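Side-chain contact in crispr-associated protein Cas5, dvulg subtype (Xanthomonas oryzae pv. oryzae, PDB 3VZI), which probably processes CRISPR precursor RNA as a Cas5d-type endoribonuclease of the microbial CRISPR immune system: residues Ile140-Arg143 against Arg144-Gly148. Numbering follows the deposited sequence.
Sequences IFNR and RARRG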
loop_
_atom_site.group_PDB
_atom_site.type_symbol
_atom_site.label_atom_id
_atom_site.label_comp_id
_atom_site.label_asym_id
_atom_site.label_seq_id
_atom_site.Cartn_x
_atom_site.Cartn_y
_atom_site.Cartn_z
ATOM N N ILE A 140 22.292 -4.055 4.105
ATOM C CA ILE A 140 21.647 -5.065 3.269
ATOM C C ILE A 140 20.454 -4.445 2.523
ATOM O O ILE A 140 20.236 -4.723 1.329
ATOM C CB ILE A 140 21.197 -6.270 4.114
ATOM C CG1 ILE A 140 22.414 -7.068 4.608
ATOM C CG2 ILE A 140 20.203 -7.144 3.339
ATOM C CD1 ILE A 140 22.059 -8.030 5.721
ATOM N N PHE A 141 19.711 -3.592 3.230
ATOM C CA PHE A 141 18.579 -2.920 2.654
ATOM C C PHE A 141 19.017 -2.016 1.513
ATOM O O PHE A 141 18.489 -2.137 0.398
ATOM C CB PHE A 141 17.789 -2.115 3.691
ATOM C CG PHE A 141 16.679 -1.302 3.073
ATOM C CD1 PHE A 141 15.454 -1.899 2.756
ATOM C CD2 PHE A 141 16.882 0.054 2.742
ATOM C CE1 PHE A 141 14.448 -1.142 2.152
ATOM C CE2 PHE A 141 15.882 0.806 2.133
ATOM C CZ PHE A 141 14.657 0.213 1.851
ATOM N N ASN A 142 19.980 -1.130 1.781
ATOM C CA ASN A 142 20.417 -0.106 0.824
ATOM C C ASN A 142 21.050 -0.717 -0.426
ATOM O O ASN A 142 20.788 -0.306 -1.569
ATOM C CB ASN A 142 21.433 0.813 1.478
ATOM C CG ASN A 142 20.824 1.780 2.460
ATOM O OD1 ASN A 142 19.657 2.207 2.329
ATOM N ND2 ASN A 142 21.622 2.157 3.462
ATOM N N ARG A 143 21.886 -1.714 -0.191
ATOM C CA ARG A 143 22.539 -2.477 -1.254
ATOM C C ARG A 143 21.459 -3.081 -2.140
ATOM O O ARG A 143 21.611 -3.154 -3.351
ATOM C CB ARG A 143 23.416 -3.555 -0.620
ATOM C CG ARG A 143 24.311 -4.333 -1.536
ATOM C CD ARG A 143 24.389 -5.783 -1.050
ATOM N NE ARG A 143 24.922 -5.948 0.317
ATOM C CZ ARG A 143 24.644 -6.973 1.141
ATOM N NH1 ARG A 143 25.210 -7.002 2.343
ATOM N NH2 ARG A 143 23.806 -7.965 0.791
ATOM N N ARG A 144 20.341 -3.459 -1.541
ATOM C CA ARG A 144 19.327 -4.211 -2.281
ATOM C C ARG A 144 18.386 -3.335 -3.072
ATOM O O ARG A 144 18.047 -3.666 -4.223
ATOM C CB ARG A 144 18.512 -5.056 -1.335
ATOM C CG ARG A 144 19.221 -6.279 -0.862
ATOM C CD ARG A 144 18.171 -7.342 -0.835
ATOM N NE ARG A 144 18.132 -7.992 0.448
ATOM C CZ ARG A 144 18.488 -9.241 0.618
ATOM N NH1 ARG A 144 18.435 -9.778 1.834
ATOM N NH2 ARG A 144 18.883 -9.944 -0.448
ATOM N N ALA A 145 17.937 -2.264 -2.402
ATOM C CA ALA A 145 17.147 -1.191 -2.978
ATOM C C ALA A 145 17.883 -0.513 -4.139
ATOM O O ALA A 145 17.306 -0.307 -5.205
ATOM C CB ALA A 145 16.815 -0.186 -1.895
ATOM N N ARG A 146 19.166 -0.188 -3.937
ATOM C CA ARG A 146 19.993 0.413 -5.000
ATOM C C ARG A 146 19.984 -0.493 -6.223
ATOM O O ARG A 146 19.776 -0.024 -7.334
ATOM C CB ARG A 146 21.425 0.662 -4.524
ATOM C CG ARG A 146 21.587 1.881 -3.646
ATOM C CD ARG A 146 23.047 2.187 -3.312
ATOM N NE ARG A 146 23.191 3.136 -2.190
ATOM C CZ ARG A 146 23.768 2.862 -1.007
ATOM N NH1 ARG A 146 24.290 1.659 -0.742
ATOM N NH2 ARG A 146 23.830 3.808 -0.073
ATOM N N ARG A 147 20.183 -1.791 -5.981
ATOM C CA ARG A 147 20.226 -2.853 -7.003
ATOM C C ARG A 147 18.856 -3.324 -7.523
ATOM O O ARG A 147 18.806 -4.168 -8.398
ATOM C CB ARG A 147 20.986 -4.075 -6.441
ATOM C CG ARG A 147 22.432 -4.238 -6.907
ATOM C CD ARG A 147 23.379 -4.828 -5.867
ATOM N NE ARG A 147 23.712 -3.812 -4.876
ATOM C CZ ARG A 147 24.824 -3.076 -4.848
ATOM N NH1 ARG A 147 25.791 -3.243 -5.729
ATOM N NH2 ARG A 147 24.975 -2.170 -3.900
ATOM N N GLY A 148 17.748 -2.843 -6.970
ATOM C CA GLY A 148 16.422 -3.270 -7.434
ATOM C C GLY A 148 16.090 -4.736 -7.213
ATOM O O GLY A 148 15.320 -5.357 -7.972
#
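A145 N bonds to F141 O at 2.9 Å and R146 N to N142 O at 2.9 Å, the i to i+4 pattern of the last turns of helix 134-146, which close in a Schellman motif: G148 takes a positive phi (65°) and two bonds run back into the last turn, one of them from G148 N to A145 O. On the buried side, the helix packs against the main antiparallel Cas5 sheet and against helix 35-45: the F141 ring meets W53 and touches L42 and I45, while A145 CB lies 4.3 Å from F141 CE2, and both side chains touch L167.

With its CG turned anti to the carbonyl carbon (chi1 -78°) and its chain extended from CG to NE, R146 runs back along the helix until N142 CB lies over one guanidinium face, 3.7 Å from R146 NH1. I140 CG2, beside R144, is 3.5 Å from R144 NH1. R147 bends at chi2 and chi3, bringing its guanidinium to R143: R147 NH2 lies 3.3 Å from R143 CG, and R143 O, 2.7 Å from R147 NE, sits near the guanidinium plane. That same oxygen also accepts from R147 N, on the opposite face of the carbonyl plane.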